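Local atomic coordinates of Non-structural protein 11 (Prrsv 16244b, PDB entry 5EYI), a protein that probably acts as a uridylate-specific endoribonuclease that degrades viral polyuridine RNA, helping the virus escape host double-stranded RNA sensors. Residues A[130-135]-A[217-222]; A[163-168]-A[178-183]; A[119-124]-A[184-189]; A[102-107]-A[201-206]. The protein carries 1 engineered substitution. One frame throughout, in Å; residues are numbered along the deposited sequence.

Contact 1: A[130-135]-A[217-222]; sequences PHAFIG and DKTAYF
H131 and T219 meet through one polar contact. T219 OG1 lies at the edge of the imidazole, in its plane, 3.5 Å from H131 ND1. This is a weak hydrogen bond, and either group could be the donor. CG of H131 is anti to the backbone N (chi1 -167°), which sets the ring beside T219, and the two side chains cross obliquely.

A water makes the second polar link. It accepts from H131 N at 2.9 Å and donates to K218 O at 2.6 Å. The same carbonyl oxygen K218 O lies 3.2 Å from H131 CB. K218 and T219 form a classic beta bulge opposite W215, at the start of strand 219-223.

The apolar part belongs to A132. Its CB reaches the strand backbone at A220 N (3.5 Å) and lies 4.4 Å from A220 CB. On the helix side, A132 CB sits over the centre of the F133 ring, 3.8 Å above its plane. T219 OG1 is also 3.6 Å from A132 CA.

H131 is a predicted active-site residue of the NendoU domain, and T219 lies near H146, another such residue. The backbone of A132 also bonds to that of H146. A132 packs helix 130-133 on strand 219-223. The weak bond at the ring edge, and a water shared by H131 N and K218 O, are consistent with a lightly held imidazole.

Contact 2: A[163-168]-A[178-183]; sequences AVVGVS and CTLTDV
A163 and L180 form a hydrogen-bonded pair in the antiparallel beta hairpin of strands 163-169 and 173-180, part of the NendoU domain. Both of their backbone groups are satisfied by each other. A163 N donates to L180 O at 2.8 Å. L180 N returns a bond of 2.8 Å to A163 O, at a more bent N-H...O angle of 135°.

V165 and C178 are the second hydrogen-bonded pair. V165 N gives to C178 O at 3.0 Å. C178 N gives to V165 O at 2.8 Å. Between these pairs, V164 and T179 are a non-hydrogen-bonded pair. T179 N instead donates to E195 of the second subunit, and T179 OG1 is bonded to F222 O of strand 219-223. T179 CA adds a CH...O contact of 3.2 Å to A163 O.

The side chains of A163, V165, C178 and L180 share one face of the hairpin, while V164 and T179 share the other. L180 CD2 is 4.4 Å from A163 CB, and L180 CD1 makes a similar loose apolar contact with V165 CG1. V167 packs near the engineered A175, at a predicted active-site position. V167, beyond the last paired residue of its strand in this contact, rests CG1 against C178 SG at 3.9 Å.

Contact 3: A[119-124]-A[184-189]; sequences DDRERE and YLPDLE
D119 and Y184 cross at about a right angle, with carboxylate and ring planes 74° apart. Y184 OH donates to the syn lone pair of D119 OD2 at 2.6 Å. D119 OD1 accepts from E122 N at 2.9 Å, so this aspartate also caps helix 120-128 at its N-cap.

R121 runs extended from CG to NE. Its guanidinium is turned 77° from the Y184 ring. P186 CB lies over the centre of one guanidinium face, 3.7 Å above its plane. R121 NH2 forms a salt bridge to E189 OE1 at 2.9 Å, though its hydrogen bond is weak. A water accepts from R121 NH1 and donates to Y184 OH.

E122 crosses L185 at about a right angle. Its OE2 takes L185 N at 3.0 Å on the anti side, 19° out of the carboxylate plane. E122 OE1 pairs with R109 and also accepts from L118 N. P186 CD sits over the centre of the Y184 ring, 3.5 Å above its plane.

The contact joins the first turn of helix 120-128 to the loop before strand 198-205. D119 divides its oxygens between Y184 OH and E122 N, E122 between L185 N and the R109 side. R109 probably helps E122 stay charged in this buried place.

Contact 4: A[102-107]-A[201-206]; sequences ETVFST and WKMMLD
V104 lies across the end of M203 at about a right angle, CG1 meeting CE at 3.6 Å. M203 CE gets there because its chain bends at chi3 (-75°). The other branch, V104 CG2, packs on L205 CD1 at 3.8 Å.

The backbones form a single bridge between the loop and the end of strand 198-205. V104 N donates to M204 O at 3.0 Å. D206 N donates to V104 O at 2.8 Å. That oxygen also accepts from T103 OG1, a bond inside the loop.

D206 closes the contact with its carboxylate. S106 N gives to D206 OD1 at 2.8 Å, in a nearly straight bond of 174°. S106 OG donates to D206 OD2 at 2.6 Å. Both oxygens are met on the syn side. A water donates to D206 OD1 and S106 O, and S161 OG is a further partner of OD2. D206 has left-handed backbone angles, where strand 198-205 turns toward strand 208-215.

The loop after strand 96-98 is thus tied to the three-stranded sheet that contains strand 198-205. Two groups of one serine grip both oxygens of a buried aspartate. This pairing, with S161 and the water, probably stabilises its negative charge and fixes the rotation of the carboxylate.

Contact 2 is the most buried of the four, and its bonds across the segments are all between backbone groups. Contacts 1, 3 and 4 are partly buried and rely more on side chains. Contact 3 alone has a salt bridge across its segments, and its helix end is charged. Contact 1 is lightly polar and holds a predicted active-site histidine. Contacts 1 and 4 reach the same three-stranded sheet, on its outermost strands 219-223 and 198-205. Contact 2 touches both: T181 packs on F222, and V183 packs on L205. F133 of contact 1 packs on L185 of contact 3. L188 of contact 3 touches both F222 and M203.

Contact 1: A[130-135]-A[217-222]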
loop_
_atom_site.group_PDB
_atom_site.type_symbol
_atom_site.label_atom_id
_atom_site.label_comp_id
_atom_site.label_asym_id
_atom_site.label_seq_id
_atom_site.Cartn_x
_atom_site.Cartn_y
_atom_site.Cartn_z
ATOM N N PRO A 130 -14.908 5.421 4.094
ATOM C CA PRO A 130 -15.223 6.853 3.937
ATOM C C PRO A 130 -13.993 7.757 3.950
ATOM O O PRO A 130 -13.975 8.765 3.249
ATOM C CB PRO A 130 -16.143 7.156 5.123
ATOM C CG PRO A 130 -15.873 6.088 6.110
ATOM C CD PRO A 130 -15.436 4.872 5.354
ATOM N N HIS A 131 -12.973 7.398 4.723
ATOM C CA HIS A 131 -11.759 8.187 4.739
ATOM C C HIS A 131 -11.178 8.210 3.334
ATOM O O HIS A 131 -11.061 9.285 2.766
ATOM C CB HIS A 131 -10.734 7.674 5.736
ATOM C CG HIS A 131 -9.614 8.636 5.978
ATOM N ND1 HIS A 131 -8.481 8.680 5.191
ATOM C CD2 HIS A 131 -9.462 9.603 6.910
ATOM C CE1 HIS A 131 -7.673 9.623 5.643
ATOM N NE2 HIS A 131 -8.249 10.205 6.678
ATOM N N ALA A 132 -10.912 7.036 2.759
ATOM C CA ALA A 132 -10.382 6.915 1.380
ATOM C C ALA A 132 -11.139 7.708 0.316
ATOM O O ALA A 132 -10.526 8.449 -0.465
ATOM C CB ALA A 132 -10.331 5.456 0.948
ATOM N N PHE A 133 -12.460 7.538 0.286
ATOM C CA PHE A 133 -13.276 7.912 -0.872
ATOM C C PHE A 133 -14.202 9.121 -0.700
ATOM O O PHE A 133 -14.587 9.741 -1.696
ATOM C CB PHE A 133 -14.069 6.684 -1.348
ATOM C CG PHE A 133 -13.201 5.490 -1.691
ATOM C CD1 PHE A 133 -12.103 5.622 -2.543
ATOM C CD2 PHE A 133 -13.485 4.227 -1.171
ATOM C CE1 PHE A 133 -11.309 4.530 -2.859
ATOM C CE2 PHE A 133 -12.694 3.135 -1.481
ATOM C CZ PHE A 133 -11.603 3.287 -2.325
ATOM N N ILE A 134 -14.555 9.464 0.538
ATOM C CA ILE A 134 -15.391 10.638 0.814
ATOM C C ILE A 134 -14.523 11.817 1.301
ATOM O O ILE A 134 -14.628 12.935 0.786
ATOM C CB ILE A 134 -16.536 10.273 1.787
ATOM C CG1 ILE A 134 -17.458 9.234 1.117
ATOM C CG2 ILE A 134 -17.327 11.510 2.197
ATOM C CD1 ILE A 134 -18.497 8.607 2.035
ATOM N N GLY A 135 -13.652 11.544 2.266
ATOM C CA GLY A 135 -12.772 12.538 2.837
ATOM C C GLY A 135 -13.290 13.037 4.165
ATOM O O GLY A 135 -14.494 13.031 4.424
ATOM N N ASP A 217 -9.222 -1.097 6.759
ATOM C CA ASP A 217 -10.286 -0.307 7.405
ATOM C C ASP A 217 -9.978 1.175 7.603
ATOM O O ASP A 217 -10.583 1.811 8.470
ATOM C CB ASP A 217 -10.664 -0.924 8.755
ATOM C CG ASP A 217 -11.107 -2.353 8.631
ATOM O OD1 ASP A 217 -11.888 -2.657 7.705
ATOM O OD2 ASP A 217 -10.673 -3.173 9.462
ATOM N N LYS A 218 -9.065 1.732 6.806
ATOM C CA LYS A 218 -8.668 3.126 6.968
ATOM C C LYS A 218 -8.698 3.866 5.645
ATOM O O LYS A 218 -9.579 4.682 5.431
ATOM C CB LYS A 218 -7.308 3.232 7.654
ATOM C CG LYS A 218 -7.423 3.020 9.154
ATOM C CD LYS A 218 -6.090 2.778 9.848
ATOM C CE LYS A 218 -6.321 2.561 11.339
ATOM N NZ LYS A 218 -5.097 2.108 12.052
ATOM N N THR A 219 -7.769 3.571 4.749
ATOM C CA THR A 219 -7.636 4.374 3.540
ATOM C C THR A 219 -7.016 3.586 2.411
ATOM O O THR A 219 -6.481 2.487 2.602
ATOM C CB THR A 219 -6.838 5.687 3.820
ATOM O OG1 THR A 219 -7.062 6.649 2.772
ATOM C CG2 THR A 219 -5.336 5.416 3.978
ATOM N N ALA A 220 -7.121 4.163 1.224
ATOM C CA ALA A 220 -6.535 3.596 0.025
ATOM C C ALA A 220 -6.335 4.696 -1.001
ATOM O O ALA A 220 -7.151 5.612 -1.109
ATOM C CB ALA A 220 -7.401 2.490 -0.547
ATOM N N TYR A 221 -5.238 4.604 -1.733
ATOM C CA TYR A 221 -4.930 5.574 -2.761
ATOM C C TYR A 221 -3.956 4.999 -3.749
ATOM O O TYR A 221 -3.190 4.078 -3.422
ATOM C CB TYR A 221 -4.367 6.865 -2.166
ATOM C CG TYR A 221 -3.096 6.740 -1.339
ATOM C CD1 TYR A 221 -3.130 6.855 0.044
ATOM C CD2 TYR A 221 -1.856 6.552 -1.946
ATOM C CE1 TYR A 221 -1.968 6.778 0.802
ATOM C CE2 TYR A 221 -0.697 6.458 -1.203
ATOM C CZ TYR A 221 -0.748 6.578 0.171
ATOM O OH TYR A 221 0.422 6.497 0.914
ATOM N N PHE A 222 -3.997 5.562 -4.950
ATOM C CA PHE A 222 -3.109 5.168 -6.023
ATOM C C PHE A 222 -1.864 6.020 -6.008
ATOM O O PHE A 222 -1.858 7.135 -5.492
ATOM C CB PHE A 222 -3.784 5.313 -7.377
ATOM C CG PHE A 222 -4.672 4.170 -7.733
ATOM C CD1 PHE A 222 -4.122 2.960 -8.153
ATOM C CD2 PHE A 222 -6.047 4.302 -7.679
ATOM C CE1 PHE A 222 -4.931 1.904 -8.516
ATOM C CE2 PHE A 222 -6.865 3.249 -8.035
ATOM C CZ PHE A 222 -6.307 2.049 -8.455
HETATM O O HOH W 1 -12.136 4.847 5.799
#

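Contact 2: A[163-168]-A[178-183]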
loop_
_atom_site.group_PDB
_atom_site.type_symbol
_atom_site.label_atom_id
_atom_site.label_comp_id
_atom_site.label_asym_id
_atom_site.label_seq_id
_atom_site.Cartn_x
_atom_site.Cartn_y
_atom_site.Cartn_z
ATOM N N ALA A 163 -4.497 11.735 -10.999
ATOM C CA ALA A 163 -4.414 13.182 -10.951
ATOM C C ALA A 163 -3.861 13.588 -9.598
ATOM O O ALA A 163 -4.109 12.905 -8.603
ATOM C CB ALA A 163 -5.792 13.790 -11.149
ATOM N N VAL A 164 -3.125 14.698 -9.569
ATOM C CA VAL A 164 -2.597 15.259 -8.326
ATOM C C VAL A 164 -3.245 16.623 -8.089
ATOM O O VAL A 164 -3.261 17.475 -8.974
ATOM C CB VAL A 164 -1.066 15.369 -8.368
ATOM C CG1 VAL A 164 -0.536 16.062 -7.121
ATOM C CG2 VAL A 164 -0.461 13.970 -8.508
ATOM N N VAL A 165 -3.750 16.819 -6.874
ATOM C CA VAL A 165 -4.630 17.923 -6.561
ATOM C C VAL A 165 -4.436 18.376 -5.102
ATOM O O VAL A 165 -3.998 17.594 -4.238
ATOM C CB VAL A 165 -6.080 17.481 -6.943
ATOM C CG1 VAL A 165 -7.023 17.334 -5.766
ATOM C CG2 VAL A 165 -6.644 18.335 -8.055
ATOM N N GLY A 166 -4.700 19.659 -4.851
ATOM C CA GLY A 166 -4.815 20.184 -3.496
ATOM C C GLY A 166 -6.274 20.143 -3.090
ATOM O O GLY A 166 -7.161 20.297 -3.932
ATOM N N VAL A 167 -6.526 19.931 -1.805
ATOM C CA VAL A 167 -7.887 19.795 -1.295
ATOM C C VAL A 167 -8.085 20.742 -0.129
ATOM O O VAL A 167 -7.147 20.997 0.617
ATOM C CB VAL A 167 -8.217 18.332 -0.889
ATOM C CG1 VAL A 167 -8.298 17.458 -2.124
ATOM C CG2 VAL A 167 -7.202 17.759 0.085
ATOM N N SER A 168 -9.301 21.253 0.018
ATOM C CA SER A 168 -9.599 22.316 0.985
ATOM C C SER A 168 -10.974 22.149 1.629
ATOM O O SER A 168 -11.990 21.957 0.935
ATOM C CB SER A 168 -9.529 23.693 0.296
ATOM O OG SER A 168 -10.041 24.747 1.115
ATOM N N CYS A 178 -2.649 15.478 -3.067
ATOM C CA CYS A 178 -3.313 14.207 -2.885
ATOM C C CYS A 178 -3.740 13.632 -4.242
ATOM O O CYS A 178 -4.130 14.367 -5.151
ATOM C CB CYS A 178 -4.451 14.353 -1.861
ATOM S SG CYS A 178 -6.140 14.234 -2.451
ATOM N N THR A 179 -3.602 12.315 -4.380
ATOM C CA THR A 179 -3.837 11.638 -5.643
ATOM C C THR A 179 -5.303 11.310 -5.777
ATOM O O THR A 179 -5.981 11.046 -4.793
ATOM C CB THR A 179 -3.025 10.340 -5.779
ATOM O OG1 THR A 179 -3.287 9.482 -4.670
ATOM C CG2 THR A 179 -1.538 10.640 -5.859
ATOM N N LEU A 180 -5.777 11.297 -7.011
ATOM C CA LEU A 180 -7.193 11.149 -7.278
ATOM C C LEU A 180 -7.395 10.389 -8.574
ATOM O O LEU A 180 -6.638 10.588 -9.525
ATOM C CB LEU A 180 -7.798 12.547 -7.369
ATOM C CG LEU A 180 -9.282 12.724 -7.655
ATOM C CD1 LEU A 180 -9.750 14.012 -6.977
ATOM C CD2 LEU A 180 -9.593 12.733 -9.149
ATOM N N THR A 181 -8.405 9.518 -8.602
ATOM C CA THR A 181 -8.847 8.866 -9.840
ATOM C C THR A 181 -10.360 8.965 -9.952
ATOM O O THR A 181 -11.023 9.391 -9.011
ATOM C CB THR A 181 -8.445 7.376 -9.897
ATOM O OG1 THR A 181 -9.263 6.606 -9.009
ATOM C CG2 THR A 181 -6.989 7.195 -9.521
ATOM N N ASP A 182 -10.885 8.581 -11.115
ATOM C CA ASP A 182 -12.327 8.395 -11.293
ATOM C C ASP A 182 -12.715 6.950 -11.630
ATOM O O ASP A 182 -13.751 6.710 -12.263
ATOM C CB ASP A 182 -12.877 9.377 -12.328
ATOM C CG ASP A 182 -12.401 9.102 -13.734
ATOM O OD1 ASP A 182 -11.761 8.054 -13.985
ATOM O OD2 ASP A 182 -12.695 9.949 -14.599
ATOM N N VAL A 183 -11.900 5.991 -11.192
ATOM C CA VAL A 183 -12.195 4.589 -11.454
ATOM C C VAL A 183 -13.499 4.177 -10.761
ATOM O O VAL A 183 -13.825 4.676 -9.678
ATOM C CB VAL A 183 -11.063 3.631 -11.013
ATOM C CG1 VAL A 183 -9.753 4.005 -11.688
ATOM C CG2 VAL A 183 -10.900 3.607 -9.501
#

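Contact 3: A[119-124]-A[184-189]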
loop_
_atom_site.group_PDB
_atom_site.type_symbol
_atom_site.label_atom_id
_atom_site.label_comp_id
_atom_site.label_asym_id
_atom_site.label_seq_id
_atom_site.Cartn_x
_atom_site.Cartn_y
_atom_site.Cartn_z
ATOM N N ASP A 119 -23.408 4.515 -9.804
ATOM C CA ASP A 119 -24.556 3.733 -9.339
ATOM C C ASP A 119 -24.516 3.560 -7.815
ATOM O O ASP A 119 -23.583 4.046 -7.155
ATOM C CB ASP A 119 -24.609 2.372 -10.065
ATOM C CG ASP A 119 -23.348 1.535 -9.884
ATOM O OD1 ASP A 119 -22.651 1.649 -8.860
ATOM O OD2 ASP A 119 -23.059 0.724 -10.775
ATOM N N ASP A 120 -25.526 2.882 -7.264
ATOM C CA ASP A 120 -25.597 2.610 -5.820
ATOM C C ASP A 120 -24.469 1.739 -5.314
ATOM O O ASP A 120 -24.038 1.887 -4.166
ATOM C CB ASP A 120 -26.911 1.907 -5.439
ATOM C CG ASP A 120 -28.087 2.839 -5.410
ATOM O OD1 ASP A 120 -27.929 4.026 -5.039
ATOM O OD2 ASP A 120 -29.191 2.360 -5.745
ATOM N N ARG A 121 -24.018 0.812 -6.151
ATOM C CA ARG A 121 -22.923 -0.062 -5.763
ATOM C C ARG A 121 -21.642 0.743 -5.459
ATOM O O ARG A 121 -20.947 0.465 -4.479
ATOM C CB ARG A 121 -22.677 -1.115 -6.836
ATOM C CG ARG A 121 -21.900 -2.318 -6.346
ATOM C CD ARG A 121 -21.544 -3.225 -7.509
ATOM N NE ARG A 121 -20.600 -4.265 -7.107
ATOM C CZ ARG A 121 -19.895 -5.029 -7.945
ATOM N NH1 ARG A 121 -20.003 -4.898 -9.270
ATOM N NH2 ARG A 121 -19.054 -5.935 -7.454
ATOM N N GLU A 122 -21.366 1.763 -6.272
ATOM C CA GLU A 122 -20.201 2.619 -6.052
ATOM C C GLU A 122 -20.352 3.457 -4.783
ATOM O O GLU A 122 -19.420 3.555 -3.978
ATOM C CB GLU A 122 -19.946 3.526 -7.259
ATOM C CG GLU A 122 -18.605 4.233 -7.170
ATOM C CD GLU A 122 -18.231 4.991 -8.427
ATOM O OE1 GLU A 122 -19.060 5.770 -8.944
ATOM O OE2 GLU A 122 -17.077 4.827 -8.878
ATOM N N ARG A 123 -21.525 4.060 -4.620
ATOM C CA ARG A 123 -21.886 4.781 -3.390
ATOM C C ARG A 123 -21.606 3.933 -2.154
ATOM O O ARG A 123 -21.011 4.406 -1.182
ATOM C CB ARG A 123 -23.365 5.176 -3.451
ATOM C CG ARG A 123 -23.892 5.983 -2.282
ATOM C CD ARG A 123 -25.329 6.419 -2.533
ATOM N NE ARG A 123 -25.452 7.551 -3.460
ATOM C CZ ARG A 123 -25.238 8.841 -3.161
ATOM N NH1 ARG A 123 -24.849 9.233 -1.934
ATOM N NH2 ARG A 123 -25.410 9.768 -4.109
ATOM N N GLU A 124 -22.017 2.669 -2.222
ATOM C CA GLU A 124 -21.837 1.707 -1.135
ATOM C C GLU A 124 -20.358 1.417 -0.856
ATOM O O GLU A 124 -19.943 1.402 0.317
ATOM C CB GLU A 124 -22.615 0.413 -1.436
ATOM C CG GLU A 124 -22.302 -0.774 -0.534
ATOM C CD GLU A 124 -23.409 -1.829 -0.535
ATOM O OE1 GLU A 124 -23.550 -2.557 -1.550
ATOM N N TYR A 184 -14.224 3.267 -11.396
ATOM C CA TYR A 184 -15.418 2.663 -10.820
ATOM C C TYR A 184 -15.024 1.879 -9.573
ATOM O O TYR A 184 -14.377 0.844 -9.686
ATOM C CB TYR A 184 -16.082 1.748 -11.850
ATOM C CG TYR A 184 -17.377 1.117 -11.398
ATOM C CD1 TYR A 184 -17.545 -0.266 -11.407
ATOM C CD2 TYR A 184 -18.431 1.901 -10.946
ATOM C CE1 TYR A 184 -18.735 -0.847 -10.992
ATOM C CE2 TYR A 184 -19.627 1.326 -10.534
ATOM C CZ TYR A 184 -19.776 -0.047 -10.570
ATOM O OH TYR A 184 -20.955 -0.614 -10.151
ATOM N N LEU A 185 -15.387 2.395 -8.396
ATOM C CA LEU A 185 -14.855 1.879 -7.123
ATOM C C LEU A 185 -15.062 0.373 -6.861
ATOM O O LEU A 185 -14.211 -0.258 -6.208
ATOM C CB LEU A 185 -15.373 2.683 -5.923
ATOM C CG LEU A 185 -15.003 4.174 -5.825
ATOM C CD1 LEU A 185 -15.666 4.788 -4.602
ATOM C CD2 LEU A 185 -13.498 4.358 -5.735
ATOM N N PRO A 186 -16.171 -0.210 -7.356
ATOM C CA PRO A 186 -16.289 -1.665 -7.204
ATOM C C PRO A 186 -15.200 -2.486 -7.906
ATOM O O PRO A 186 -14.929 -3.595 -7.450
ATOM C CB PRO A 186 -17.690 -1.963 -7.748
ATOM C CG PRO A 186 -18.452 -0.722 -7.409
ATOM C CD PRO A 186 -17.471 0.392 -7.698
ATOM N N ASP A 187 -14.546 -1.940 -8.942
ATOM C CA ASP A 187 -13.348 -2.591 -9.534
ATOM C C ASP A 187 -12.197 -2.785 -8.559
ATOM O O ASP A 187 -11.329 -3.628 -8.792
ATOM C CB ASP A 187 -12.777 -1.789 -10.719
ATOM C CG ASP A 187 -13.675 -1.782 -11.930
ATOM O OD1 ASP A 187 -14.580 -2.640 -12.063
ATOM O OD2 ASP A 187 -13.456 -0.899 -12.776
ATOM N N LEU A 188 -12.151 -1.969 -7.512
ATOM C CA LEU A 188 -11.115 -2.072 -6.492
ATOM C C LEU A 188 -11.470 -2.932 -5.276
ATOM O O LEU A 188 -10.580 -3.199 -4.480
ATOM C CB LEU A 188 -10.722 -0.673 -6.005
ATOM C CG LEU A 188 -10.433 0.403 -7.059
ATOM C CD1 LEU A 188 -10.004 1.686 -6.366
ATOM C CD2 LEU A 188 -9.375 -0.051 -8.050
ATOM N N GLU A 189 -12.738 -3.338 -5.124
ATOM C CA GLU A 189 -13.232 -4.129 -3.961
ATOM C C GLU A 189 -12.312 -5.272 -3.550
ATOM O O GLU A 189 -12.030 -5.450 -2.367
ATOM C CB GLU A 189 -14.613 -4.743 -4.251
ATOM C CG GLU A 189 -15.821 -3.871 -3.933
ATOM C CD GLU A 189 -17.138 -4.410 -4.525
ATOM O OE1 GLU A 189 -17.111 -5.309 -5.409
ATOM O OE2 GLU A 189 -18.221 -3.922 -4.119
HETATM O O HOH W 2 -21.115 -3.168 -10.908
#

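Contact 4: A[102-107]-A[201-206]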
loop_
_atom_site.group_PDB
_atom_site.type_symbol
_atom_site.label_atom_id
_atom_site.label_comp_id
_atom_site.label_asym_id
_atom_site.label_seq_id
_atom_site.Cartn_x
_atom_site.Cartn_y
_atom_site.Cartn_z
ATOM N N GLU A 102 -3.861 -6.758 -18.715
ATOM C CA GLU A 102 -5.105 -6.464 -18.011
ATOM C C GLU A 102 -4.963 -5.108 -17.332
ATOM O O GLU A 102 -3.890 -4.778 -16.823
ATOM C CB GLU A 102 -5.390 -7.524 -16.941
ATOM C CG GLU A 102 -5.508 -8.965 -17.442
ATOM C CD GLU A 102 -6.872 -9.318 -18.016
ATOM O OE1 GLU A 102 -6.932 -10.251 -18.852
ATOM O OE2 GLU A 102 -7.885 -8.691 -17.633
ATOM N N THR A 103 -6.040 -4.331 -17.319
ATOM C CA THR A 103 -6.038 -3.017 -16.664
ATOM C C THR A 103 -7.431 -2.622 -16.205
ATOM O O THR A 103 -8.415 -3.097 -16.754
ATOM C CB THR A 103 -5.474 -1.910 -17.604
ATOM O OG1 THR A 103 -5.373 -0.670 -16.894
ATOM C CG2 THR A 103 -6.352 -1.701 -18.818
ATOM N N VAL A 104 -7.502 -1.759 -15.195
ATOM C CA VAL A 104 -8.738 -1.034 -14.912
ATOM C C VAL A 104 -8.725 0.255 -15.735
ATOM O O VAL A 104 -7.671 0.690 -16.222
ATOM C CB VAL A 104 -8.990 -0.785 -13.395
ATOM C CG1 VAL A 104 -8.922 -2.096 -12.628
ATOM C CG2 VAL A 104 -8.018 0.203 -12.783
ATOM N N PHE A 105 -9.905 0.852 -15.890
ATOM C CA PHE A 105 -10.074 2.012 -16.757
ATOM C C PHE A 105 -10.659 3.199 -16.018
ATOM O O PHE A 105 -11.523 3.045 -15.165
ATOM C CB PHE A 105 -10.945 1.638 -17.961
ATOM C CG PHE A 105 -10.237 0.768 -18.960
ATOM C CD1 PHE A 105 -9.365 1.328 -19.878
ATOM C CD2 PHE A 105 -10.422 -0.607 -18.967
ATOM C CE1 PHE A 105 -8.690 0.533 -20.789
ATOM C CE2 PHE A 105 -9.749 -1.407 -19.874
ATOM C CZ PHE A 105 -8.887 -0.839 -20.789
ATOM N N SER A 106 -10.178 4.387 -16.349
ATOM C CA SER A 106 -10.829 5.625 -15.940
ATOM C C SER A 106 -12.173 5.723 -16.647
ATOM O O SER A 106 -12.329 5.251 -17.774
ATOM C CB SER A 106 -9.974 6.835 -16.302
ATOM O OG SER A 106 -8.800 6.867 -15.521
ATOM N N THR A 107 -13.127 6.372 -15.996
ATOM C CA THR A 107 -14.530 6.336 -16.422
ATOM C C THR A 107 -14.980 7.507 -17.280
ATOM O O THR A 107 -16.135 7.540 -17.706
ATOM C CB THR A 107 -15.436 6.278 -15.191
ATOM O OG1 THR A 107 -15.133 7.387 -14.335
ATOM C CG2 THR A 107 -15.213 4.981 -14.449
ATOM N N TRP A 201 -0.495 -3.029 -3.642
ATOM C CA TRP A 201 -0.842 -3.818 -4.823
ATOM C C TRP A 201 -0.225 -3.196 -6.077
ATOM O O TRP A 201 -0.207 -1.973 -6.211
ATOM C CB TRP A 201 -2.352 -3.864 -5.009
ATOM C CG TRP A 201 -3.138 -4.477 -3.898
ATOM C CD1 TRP A 201 -3.802 -3.821 -2.897
ATOM C CD2 TRP A 201 -3.393 -5.869 -3.700
ATOM N NE1 TRP A 201 -4.449 -4.724 -2.078
ATOM C CE2 TRP A 201 -4.222 -5.987 -2.552
ATOM C CE3 TRP A 201 -3.005 -7.033 -4.382
ATOM C CZ2 TRP A 201 -4.658 -7.224 -2.065
ATOM C CZ3 TRP A 201 -3.439 -8.263 -3.902
ATOM C CH2 TRP A 201 -4.259 -8.349 -2.753
ATOM N N LYS A 202 0.267 -4.023 -6.996
ATOM C CA LYS A 202 0.688 -3.542 -8.323
ATOM C C LYS A 202 -0.397 -3.858 -9.343
ATOM O O LYS A 202 -0.890 -4.980 -9.396
ATOM C CB LYS A 202 2.010 -4.176 -8.764
ATOM C CG LYS A 202 3.247 -3.537 -8.155
ATOM C CD LYS A 202 4.354 -3.322 -9.193
ATOM C CE LYS A 202 5.005 -4.629 -9.623
ATOM N NZ LYS A 202 5.994 -4.424 -10.719
ATOM N N MET A 203 -0.781 -2.869 -10.139
ATOM C CA MET A 203 -1.799 -3.072 -11.172
ATOM C C MET A 203 -1.670 -2.006 -12.242
ATOM O O MET A 203 -0.772 -1.163 -12.197
ATOM C CB MET A 203 -3.215 -3.095 -10.557
ATOM C CG MET A 203 -3.618 -1.826 -9.822
ATOM S SD MET A 203 -5.120 -2.022 -8.830
ATOM C CE MET A 203 -6.327 -2.021 -10.139
ATOM N N MET A 204 -2.543 -2.075 -13.232
ATOM C CA MET A 204 -2.582 -1.087 -14.281
ATOM C C MET A 204 -3.894 -0.316 -14.235
ATOM O O MET A 204 -4.953 -0.880 -13.921
ATOM C CB MET A 204 -2.359 -1.745 -15.643
ATOM C CG MET A 204 -0.889 -2.035 -15.929
ATOM S SD MET A 204 -0.690 -2.660 -17.596
ATOM C CE MET A 204 0.909 -1.993 -18.046
ATOM N N LEU A 205 -3.781 0.983 -14.521
ATOM C CA LEU A 205 -4.910 1.892 -14.683
ATOM C C LEU A 205 -4.693 2.611 -16.000
ATOM O O LEU A 205 -3.672 3.289 -16.167
ATOM C CB LEU A 205 -4.961 2.887 -13.528
ATOM C CG LEU A 205 -5.908 4.083 -13.614
ATOM C CD1 LEU A 205 -7.324 3.689 -14.006
ATOM C CD2 LEU A 205 -5.921 4.791 -12.273
ATOM N N ASP A 206 -5.627 2.432 -16.941
ATOM C CA ASP A 206 -5.483 2.950 -18.316
ATOM C C ASP A 206 -4.168 2.479 -18.961
ATOM O O ASP A 206 -3.522 3.235 -19.673
ATOM C CB ASP A 206 -5.571 4.496 -18.337
ATOM C CG ASP A 206 -6.881 5.026 -17.773
ATOM O OD1 ASP A 206 -7.925 4.365 -17.959
ATOM O OD2 ASP A 206 -6.879 6.122 -17.166
HETATM O O HOH W 3 -3.843 -4.436 -13.816
HETATM O O HOH W 4 -10.161 5.076 -19.703
#